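Local coordinates for exoribonuclease II, mitochondrial (PDB 6F3H), which degrades RNA from its 3' end as the exoribonuclease component of the mitochondrial RNA degradosome (mtEXO), using an RNB-family active site that binds magnesium, at residues R457-Y462 with A737-L742; S165-F170 with P243-V248; D485-T490 with L516-N521. The protein carries 1 engineered substitution. All coordinates share one frame; numbering follows the deposited sequence.

Interactions 1 and 2 adjoin, with centres 13 Å apart, and share helix 725-761: its segment 737-742 meets the RNB-domain loop 457-462, while Ala737, Asp740 and Ile741 rest on the small sheet of 165-170 and 243-248. Ile741 CD1 comes within 3.5 Å of His167 CE1. Interaction 3 stands apart, its centre 29 Å from that of interaction 1 and 40 Å from that of interaction 2, in a larger sheet of the RNB domain. Interactions 1 and 3 lie at similar distances from the magnesium held by Asp401 and Asp410: the side chains of Thr460 and Thr488 are each about 13 Å from it. The bound RNA touches interaction 1 through Tyr462.

Interaction 1: R457-Y462 with A737-L742; sequences RAFTTY and ARADIL. With nucleotides of chain C.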
loop_
_atom_site.group_PDB
_atom_site.type_symbol
_atom_site.label_atom_id
_atom_site.label_comp_id
_atom_site.label_asym_id
_atom_site.label_seq_id
_atom_site.Cartn_x
_atom_site.Cartn_y
_atom_site.Cartn_z
ATOM N N ARG A 457 -1.716 -6.915 11.310
ATOM C CA ARG A 457 -0.641 -6.160 10.678
ATOM C C ARG A 457 -0.347 -6.785 9.336
ATOM O O ARG A 457 0.692 -7.413 9.177
ATOM C CB ARG A 457 0.659 -6.232 11.456
ATOM C CG ARG A 457 0.569 -6.431 12.910
ATOM C CD ARG A 457 1.940 -6.098 13.404
ATOM N NE ARG A 457 2.035 -5.921 14.846
ATOM C CZ ARG A 457 3.175 -5.619 15.469
ATOM N NH1 ARG A 457 4.295 -5.482 14.770
ATOM N NH2 ARG A 457 3.205 -5.437 16.782
ATOM N N ALA A 458 -1.209 -6.617 8.358
ATOM C CA ALA A 458 -1.158 -7.485 7.188
ATOM C C ALA A 458 0.190 -7.537 6.469
ATOM O O ALA A 458 0.325 -8.341 5.553
ATOM C CB ALA A 458 -2.244 -7.040 6.211
ATOM N N PHE A 459 1.163 -6.682 6.785
ATOM C CA PHE A 459 2.494 -6.789 6.203
ATOM C C PHE A 459 3.499 -6.311 7.226
ATOM O O PHE A 459 3.156 -5.762 8.268
ATOM C CB PHE A 459 2.671 -5.974 4.919
ATOM C CG PHE A 459 1.617 -6.229 3.881
ATOM C CD1 PHE A 459 0.324 -5.780 4.043
ATOM C CD2 PHE A 459 1.903 -6.971 2.761
ATOM C CE1 PHE A 459 -0.652 -6.051 3.106
ATOM C CE2 PHE A 459 0.918 -7.245 1.805
ATOM C CZ PHE A 459 -0.348 -6.791 1.985
ATOM N N THR A 460 4.756 -6.522 6.933
ATOM C CA THR A 460 5.749 -5.817 7.703
ATOM C C THR A 460 5.788 -4.404 7.164
ATOM O O THR A 460 5.518 -4.175 5.980
ATOM C CB THR A 460 7.107 -6.498 7.619
ATOM O OG1 THR A 460 7.124 -7.580 8.548
ATOM C CG2 THR A 460 8.165 -5.577 8.037
ATOM N N THR A 461 5.992 -3.447 8.067
ATOM C CA THR A 461 6.033 -2.026 7.746
ATOM C C THR A 461 7.488 -1.577 7.616
ATOM O O THR A 461 8.231 -1.555 8.601
ATOM C CB THR A 461 5.296 -1.233 8.812
ATOM O OG1 THR A 461 3.936 -1.694 8.889
ATOM C CG2 THR A 461 5.284 0.205 8.434
ATOM N N TYR A 462 7.902 -1.259 6.399
ATOM C CA TYR A 462 9.275 -0.880 6.092
ATOM C C TYR A 462 9.287 0.603 5.740
ATOM O O TYR A 462 8.719 0.999 4.718
ATOM C CB TYR A 462 9.834 -1.706 4.934
ATOM C CG TYR A 462 9.980 -3.213 5.175
ATOM C CD1 TYR A 462 10.955 -3.723 6.025
ATOM C CD2 TYR A 462 9.161 -4.124 4.519
ATOM C CE1 TYR A 462 11.089 -5.091 6.233
ATOM C CE2 TYR A 462 9.283 -5.484 4.725
ATOM C CZ TYR A 462 10.250 -5.968 5.576
ATOM O OH TYR A 462 10.365 -7.336 5.776
ATOM N N ALA A 737 -6.469 -3.188 2.154
ATOM C CA ALA A 737 -6.511 -1.982 2.969
ATOM C C ALA A 737 -5.126 -1.642 3.495
ATOM O O ALA A 737 -4.577 -0.578 3.196
ATOM C CB ALA A 737 -7.493 -2.171 4.119
ATOM N N ARG A 738 -4.521 -2.570 4.241
ATOM C CA ARG A 738 -3.227 -2.282 4.845
ATOM C C ARG A 738 -2.161 -2.092 3.797
ATOM O O ARG A 738 -1.187 -1.379 4.031
ATOM C CB ARG A 738 -2.810 -3.396 5.776
ATOM C CG ARG A 738 -3.563 -3.361 7.034
ATOM C CD ARG A 738 -2.928 -2.337 7.909
ATOM N NE ARG A 738 -1.483 -2.482 7.861
ATOM C CZ ARG A 738 -0.634 -1.624 8.410
ATOM N NH1 ARG A 738 0.669 -1.855 8.324
ATOM N NH2 ARG A 738 -1.094 -0.536 9.033
ATOM N N ALA A 739 -2.318 -2.729 2.648
ATOM C CA ALA A 739 -1.355 -2.512 1.586
ATOM C C ALA A 739 -1.407 -1.079 1.124
ATOM O O ALA A 739 -0.375 -0.437 0.970
ATOM C CB ALA A 739 -1.648 -3.443 0.415
ATOM N N ASP A 740 -2.603 -0.540 0.964
ATOM C CA ASP A 740 -2.740 0.814 0.449
ATOM C C ASP A 740 -2.163 1.831 1.407
ATOM O O ASP A 740 -1.341 2.664 1.018
ATOM C CB ASP A 740 -4.198 1.095 0.189
ATOM C CG ASP A 740 -4.758 0.157 -0.808
ATOM O OD1 ASP A 740 -4.073 -0.088 -1.834
ATOM O OD2 ASP A 740 -5.861 -0.360 -0.541
ATOM N N ILE A 741 -2.603 1.786 2.667
ATOM C CA ILE A 741 -2.053 2.654 3.707
ATOM C C ILE A 741 -0.526 2.671 3.654
ATOM O O ILE A 741 0.102 3.735 3.751
ATOM C CB ILE A 741 -2.563 2.197 5.086
ATOM C CG1 ILE A 741 -4.086 2.358 5.185
ATOM C CG2 ILE A 741 -1.818 2.916 6.199
ATOM C CD1 ILE A 741 -4.681 1.845 6.491
ATOM N N LEU A 742 0.103 1.495 3.492
ATOM C CA LEU A 742 1.563 1.435 3.532
ATOM C C LEU A 742 2.198 2.098 2.311
ATOM O O LEU A 742 3.175 2.841 2.451
ATOM C CB LEU A 742 2.032 -0.003 3.687
ATOM C CG LEU A 742 1.729 -0.540 5.086
ATOM C CD1 LEU A 742 1.971 -2.035 5.170
ATOM C CD2 LEU A 742 2.560 0.191 6.105
ATOM P P C C 6 13.102 -11.184 1.442
ATOM O OP1 C C 6 13.648 -12.256 2.286
ATOM O OP2 C C 6 11.711 -11.222 0.962
ATOM O "O5'" C C 6 13.374 -9.874 2.274
ATOM C "C5'" C C 6 14.708 -9.528 2.610
ATOM C "C4'" C C 6 14.808 -8.126 3.166
ATOM O "O4'" C C 6 14.588 -7.131 2.131
ATOM C "C3'" C C 6 13.807 -7.734 4.228
ATOM O "O3'" C C 6 14.072 -8.297 5.494
ATOM C "C2'" C C 6 13.957 -6.235 4.219
ATOM O "O2'" C C 6 15.210 -5.915 4.780
ATOM C "C1'" C C 6 14.060 -5.966 2.719
ATOM N N1 C C 6 12.738 -5.626 2.123
ATOM C C2 C C 6 12.305 -4.280 2.199
ATOM O O2 C C 6 13.033 -3.433 2.717
ATOM N N3 C C 6 11.120 -3.857 1.714
ATOM C C4 C C 6 10.335 -4.752 1.157
ATOM N N4 C C 6 9.175 -4.288 0.681
ATOM C C5 C C 6 10.727 -6.130 1.057
ATOM C C6 C C 6 11.906 -6.530 1.549
#
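Phe459 rests the far end of its ring against Ala739, with CE1 3.9 Å from Ala739 CB and CZ just as near. The ring belongs to the loop that leads from helix 449-456 into the short strand 461-462 of the RNB nuclease domain, and Ala739 to the long helix 725-761, so this is a loop docked along one side of a helix. Arg738, Ala739 and Leu742, neighbours on that side, do the touching. CG of Phe459 is anti to the carbonyl carbon, and this torsion swings the ring over to the helix.

Leu742 reaches into the curve of the loop and divides its methyls between two residues: CD1 lies 4.0 Å from Phe459 CB, and CD2 packs 3.6 Å from Thr461 CG2. At the other end of the contact Ala458 CB meets Arg738 CB at 3.7 Å. From there the arginine chain bends twice (chi2 -81°, chi3 -44°), passing alongside Ala458 and bringing the edge of its guanidinium to Thr461. NH1 makes a weak, bent hydrogen bond to Thr461 OG1, 3.3 Å long with 123° at the hydrogen. CD2 of Leu742 thus packs against both branches of Thr461, methyl and hydroxyl alike, and the hydroxyl also takes the weak bond from Arg738.

The residues on either side of Thr461, Thr460 and Tyr462, turn to other tasks. Thr460 points away from the helix, and its OG1 is hydrogen-bonded to Met470 N and Glu407 OE1. Its methyl CG2 covers one face of the Tyr462 ring near the rim. The opposite face of that ring carries the base of cytidine C6 of chain C, a nucleotide of the bound RNA, whose N3 comes within 3.4 Å of Tyr462 CD2.

Interaction 2: S165-F170 with P243-V248; sequences SKHVNF and PTTVAV
Two antiparallel strands run side by side here, and each face of the pair has its own fit. On the face of His167 and Ala247, the methyl of Ala247 is the bump: CB sits over the imidazole, 4.1 Å from the ring centroid of His167, in a CH-pi contact. Thr245 closes the ring's edge, with its OG1 hydrogen-bonded to His167 ND1 at 3.1 Å. The other ring nitrogen, NE2, has a weak bond to Asp359, so the imidazole is held at both ends.

On the opposite face the valines pack together, Val168 against both Val246 and Val248. Val168 aims its CG1 across at Val248 CG2, 3.8 Å away, while its CG2 lies beside Val246 CG1, the two side chains pointing the same way. Phe170 then fits between Val246 and Pro243: Val246 CG1 meets the ring's edge, 4.0 Å from Phe170 CD1, and Pro243 CB lies over a face. CG of Phe170 is anti to the backbone N (chi1 -167°), which sends the ring to that proline.

Backbone bonds set the register. Val168 N reaches Val246 O at 3.0 Å and the reverse bond matches it; farther along, Phe170 N gives a nearly straight 2.8 Å bond to Thr244 O. Strand 166-169 is an edge strand of a three-stranded antiparallel sheet, and with Asn169 at the N-cap position it passes directly into helix 170-178.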
loop_
_atom_site.group_PDB
_atom_site.type_symbol
_atom_site.label_atom_id
_atom_site.label_comp_id
_atom_site.label_asym_id
_atom_site.label_seq_id
_atom_site.Cartn_x
_atom_site.Cartn_y
_atom_site.Cartn_z
ATOM N N SER A 165 -7.579 4.309 17.610
ATOM C CA SER A 165 -8.127 4.172 16.267
ATOM C C SER A 165 -8.137 2.710 15.852
ATOM O O SER A 165 -7.176 1.982 16.111
ATOM C CB SER A 165 -7.283 5.003 15.295
ATOM O OG SER A 165 -7.457 4.612 13.945
ATOM N N LYS A 166 -9.236 2.275 15.220
ATOM C CA LYS A 166 -9.410 0.880 14.779
ATOM C C LYS A 166 -10.152 0.822 13.451
ATOM O O LYS A 166 -11.265 1.342 13.338
ATOM C CB LYS A 166 -10.188 0.036 15.788
ATOM C CG LYS A 166 -10.710 -1.225 15.120
ATOM C CD LYS A 166 -11.973 -1.784 15.715
ATOM C CE LYS A 166 -11.669 -2.998 16.561
ATOM N NZ LYS A 166 -12.928 -3.496 17.187
ATOM N N HIS A 167 -9.564 0.151 12.465
ATOM C CA HIS A 167 -10.135 0.156 11.132
ATOM C C HIS A 167 -11.245 -0.862 10.985
ATOM O O HIS A 167 -11.327 -1.844 11.724
ATOM C CB HIS A 167 -9.070 -0.135 10.082
ATOM C CG HIS A 167 -8.242 1.059 9.732
ATOM N ND1 HIS A 167 -8.276 1.656 8.486
ATOM C CD2 HIS A 167 -7.382 1.790 10.479
ATOM C CE1 HIS A 167 -7.465 2.699 8.481
ATOM N NE2 HIS A 167 -6.913 2.803 9.679
ATOM N N VAL A 168 -12.093 -0.633 9.982
ATOM C CA VAL A 168 -13.072 -1.626 9.566
ATOM C C VAL A 168 -13.192 -1.594 8.053
ATOM O O VAL A 168 -13.116 -0.533 7.421
ATOM C CB VAL A 168 -14.464 -1.433 10.200
ATOM C CG1 VAL A 168 -14.360 -1.282 11.680
ATOM C CG2 VAL A 168 -15.142 -0.237 9.612
ATOM N N ASN A 169 -13.375 -2.785 7.482
ATOM C CA ASN A 169 -13.679 -2.895 6.071
ATOM C C ASN A 169 -14.849 -1.986 5.775
ATOM O O ASN A 169 -15.819 -1.931 6.533
ATOM C CB ASN A 169 -14.014 -4.339 5.697
ATOM C CG ASN A 169 -14.453 -4.481 4.249
ATOM O OD1 ASN A 169 -14.113 -3.650 3.395
ATOM N ND2 ASN A 169 -15.239 -5.526 3.969
ATOM N N PHE A 170 -14.719 -1.195 4.730
ATOM C CA PHE A 170 -15.802 -0.282 4.442
ATOM C C PHE A 170 -17.052 -1.019 3.977
ATOM O O PHE A 170 -18.168 -0.548 4.205
ATOM C CB PHE A 170 -15.330 0.718 3.412
ATOM C CG PHE A 170 -16.229 1.861 3.270
ATOM C CD1 PHE A 170 -16.124 2.937 4.127
ATOM C CD2 PHE A 170 -17.195 1.874 2.289
ATOM C CE1 PHE A 170 -16.972 4.018 4.007
ATOM C CE2 PHE A 170 -18.046 2.955 2.158
ATOM C CZ PHE A 170 -17.932 4.031 3.024
ATOM N N PRO A 243 -13.590 2.349 -2.032
ATOM C CA PRO A 243 -13.093 2.485 -0.661
ATOM C C PRO A 243 -12.822 1.144 -0.013
ATOM O O PRO A 243 -13.603 0.197 -0.137
ATOM C CB PRO A 243 -14.230 3.219 0.045
ATOM C CG PRO A 243 -15.449 2.924 -0.792
ATOM C CD PRO A 243 -14.920 2.962 -2.184
ATOM N N THR A 244 -11.729 1.087 0.736
ATOM C CA THR A 244 -11.338 -0.158 1.379
ATOM C C THR A 244 -11.658 -0.165 2.861
ATOM O O THR A 244 -12.260 -1.113 3.358
ATOM C CB THR A 244 -9.837 -0.439 1.180
ATOM O OG1 THR A 244 -9.058 0.583 1.801
ATOM C CG2 THR A 244 -9.474 -0.499 -0.300
ATOM N N THR A 245 -11.333 0.906 3.568
ATOM C CA THR A 245 -11.383 0.811 5.010
ATOM C C THR A 245 -11.532 2.219 5.556
ATOM O O THR A 245 -11.310 3.205 4.843
ATOM C CB THR A 245 -10.129 0.124 5.526
ATOM O OG1 THR A 245 -10.273 -0.197 6.918
ATOM C CG2 THR A 245 -8.936 1.040 5.291
ATOM N N VAL A 246 -11.950 2.301 6.815
ATOM C CA VAL A 246 -11.989 3.576 7.526
ATOM C C VAL A 246 -11.751 3.323 9.003
ATOM O O VAL A 246 -12.245 2.351 9.573
ATOM C CB VAL A 246 -13.334 4.289 7.289
ATOM C CG1 VAL A 246 -14.478 3.414 7.761
ATOM C CG2 VAL A 246 -13.359 5.647 7.962
ATOM N N ALA A 247 -11.011 4.214 9.629
ATOM C CA ALA A 247 -10.769 4.093 11.052
ATOM C C ALA A 247 -12.017 4.486 11.831
ATOM O O ALA A 247 -12.781 5.361 11.421
ATOM C CB ALA A 247 -9.591 4.982 11.460
ATOM N N VAL A 248 -12.233 3.815 12.953
ATOM C CA VAL A 248 -13.276 4.172 13.903
ATOM C C VAL A 248 -12.572 4.758 15.122
ATOM O O VAL A 248 -12.041 4.019 15.954
ATOM C CB VAL A 248 -14.135 2.963 14.275
ATOM C CG1 VAL A 248 -15.289 3.377 15.155
ATOM C CG2 VAL A 248 -14.582 2.265 13.035
#

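Interaction 3: D485-T490 with L516-N521; sequences DRKTET and LGIVSN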
loop_
_atom_site.group_PDB
_atom_site.type_symbol
_atom_site.label_atom_id
_atom_site.label_comp_id
_atom_site.label_asym_id
_atom_site.label_seq_id
_atom_site.Cartn_x
_atom_site.Cartn_y
_atom_site.Cartn_z
ATOM N N ASP A 485 24.919 -23.892 9.328
ATOM C CA ASP A 485 24.939 -25.089 10.153
ATOM C C ASP A 485 23.873 -25.009 11.224
ATOM O O ASP A 485 24.130 -25.231 12.406
ATOM C CB ASP A 485 26.299 -25.330 10.801
ATOM C CG ASP A 485 27.364 -25.553 9.808
ATOM O OD1 ASP A 485 27.179 -26.511 9.009
ATOM O OD2 ASP A 485 28.353 -24.788 9.826
ATOM N N ARG A 486 22.672 -24.627 10.836
ATOM C CA ARG A 486 21.573 -24.820 11.756
ATOM C C ARG A 486 20.489 -25.537 11.014
ATOM O O ARG A 486 20.088 -25.084 9.945
ATOM C CB ARG A 486 21.032 -23.548 12.311
ATOM C CG ARG A 486 22.095 -22.690 12.944
ATOM C CD ARG A 486 21.782 -21.928 14.289
ATOM N NE ARG A 486 23.056 -21.807 15.080
ATOM C CZ ARG A 486 23.642 -22.524 16.069
ATOM N NH1 ARG A 486 23.103 -23.542 16.756
ATOM N NH2 ARG A 486 24.878 -22.148 16.409
ATOM N N LYS A 487 20.010 -26.636 11.588
ATOM C CA LYS A 487 18.938 -27.374 10.954
ATOM C C LYS A 487 17.737 -26.426 10.910
ATOM O O LYS A 487 17.334 -25.852 11.931
ATOM C CB LYS A 487 18.686 -28.687 11.696
ATOM C CG LYS A 487 17.442 -28.755 12.506
ATOM C CD LYS A 487 16.958 -30.170 12.626
ATOM C CE LYS A 487 15.625 -30.209 13.350
ATOM N NZ LYS A 487 14.890 -31.487 13.121
ATOM N N THR A 488 17.265 -26.156 9.699
ATOM C CA THR A 488 16.388 -25.026 9.424
ATOM C C THR A 488 15.229 -25.481 8.551
ATOM O O THR A 488 15.428 -25.886 7.401
ATOM C CB THR A 488 17.170 -23.902 8.744
ATOM O OG1 THR A 488 18.048 -23.303 9.708
ATOM C CG2 THR A 488 16.233 -22.857 8.185
ATOM N N GLU A 489 14.030 -25.439 9.118
ATOM C CA GLU A 489 12.829 -25.892 8.438
ATOM C C GLU A 489 12.451 -24.956 7.308
ATOM O O GLU A 489 12.550 -23.733 7.424
ATOM C CB GLU A 489 11.675 -26.005 9.419
ATOM C CG GLU A 489 12.096 -26.426 10.810
ATOM C CD GLU A 489 10.944 -27.032 11.590
ATOM O OE1 GLU A 489 10.131 -27.758 10.968
ATOM O OE2 GLU A 489 10.845 -26.782 12.814
ATOM N N THR A 490 12.013 -25.533 6.205
ATOM C CA THR A 490 11.637 -24.737 5.064
ATOM C C THR A 490 10.351 -25.279 4.520
ATOM O O THR A 490 9.883 -26.352 4.907
ATOM C CB THR A 490 12.632 -24.794 3.912
ATOM O OG1 THR A 490 12.374 -25.984 3.159
ATOM C CG2 THR A 490 14.013 -24.822 4.421
ATOM N N LEU A 516 7.935 -30.078 2.634
ATOM C CA LEU A 516 8.445 -29.486 3.864
ATOM C C LEU A 516 9.858 -29.993 4.047
ATOM O O LEU A 516 10.055 -31.202 4.159
ATOM C CB LEU A 516 7.593 -29.880 5.069
ATOM C CG LEU A 516 6.088 -29.549 5.105
ATOM C CD1 LEU A 516 5.481 -29.948 6.454
ATOM C CD2 LEU A 516 5.752 -28.089 4.772
ATOM N N GLY A 517 10.838 -29.095 4.064
ATOM C CA GLY A 517 12.213 -29.558 4.061
ATOM C C GLY A 517 13.077 -29.180 5.249
ATOM O O GLY A 517 12.575 -28.675 6.258
ATOM N N ILE A 518 14.381 -29.465 5.148
ATOM C CA ILE A 518 15.386 -29.032 6.108
ATOM C C ILE A 518 16.638 -28.732 5.309
ATOM O O ILE A 518 16.935 -29.392 4.309
ATOM C CB ILE A 518 15.716 -30.068 7.210
ATOM C CG1 ILE A 518 14.483 -30.464 7.995
ATOM C CG2 ILE A 518 16.759 -29.545 8.198
ATOM C CD1 ILE A 518 14.713 -31.668 8.867
ATOM N N VAL A 519 17.374 -27.728 5.756
ATOM C CA VAL A 519 18.595 -27.302 5.102
ATOM C C VAL A 519 19.511 -26.815 6.206
ATOM O O VAL A 519 19.060 -26.470 7.296
ATOM C CB VAL A 519 18.321 -26.172 4.088
ATOM C CG1 VAL A 519 17.392 -26.632 2.981
ATOM C CG2 VAL A 519 17.724 -25.004 4.807
ATOM N N SER A 520 20.810 -26.811 5.946
ATOM C CA SER A 520 21.665 -26.287 7.000
ATOM C C SER A 520 22.944 -25.694 6.451
ATOM O O SER A 520 23.702 -25.064 7.189
ATOM C CB SER A 520 21.989 -27.377 8.016
ATOM O OG SER A 520 22.107 -28.637 7.373
ATOM N N ASN A 521 23.195 -25.858 5.166
ATOM C CA ASN A 521 24.424 -25.337 4.593
ATOM C C ASN A 521 24.071 -24.059 3.864
ATOM O O ASN A 521 23.553 -24.101 2.750
ATOM C CB ASN A 521 25.058 -26.351 3.656
ATOM C CG ASN A 521 26.375 -25.867 3.077
ATOM O OD1 ASN A 521 27.038 -24.985 3.640
ATOM N ND2 ASN A 521 26.758 -26.440 1.941
#
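Main-chain hydrogen bonds carry most of this contact. Thr490 and Gly517 form a hydrogen-bonded antiparallel pair, with Gly517 N 3.0 Å from Thr490 O and Thr490 N returning a bond to Gly517 O. Two residues along, Val519 N binds Thr488 O at 3.1 Å, while the reverse bond from Thr488 N to Val519 O is weak. Between them, Glu489 and Ile518 face each other as a non-hydrogen-bonded pair. Beyond the last rung Asp485, in a left-handed backbone conformation, gives its N to Ser520 O, 2.7 Å away and nearly along the C=O axis.

These rungs tie the open end of the beta hairpin formed by strands 488-499 and 505-519, part of a mixed sheet in the RNB domain. Strand 421-429 flanks it, and its His427 touches both Thr490 and Val519. The Thr490 side chain is about 10 Å from that of the magnesium ligand Asp410.

Apolar contacts lie mainly on the face of Thr488, Thr490 and Val519. There Thr490 CG2 crosses Val519 at about a right angle, 3.7 Å from its CG2. Thr490 OG1, in the crowded position between backbone N and carbonyl carbon, is hydrogen-bonded to Ser492.

Among the polar side chains, Thr488 OG1 folds back on its own segment to bind Arg486 O at 2.7 Å, and the Glu489 carboxylate makes salt bridges to Arg478 and Arg389.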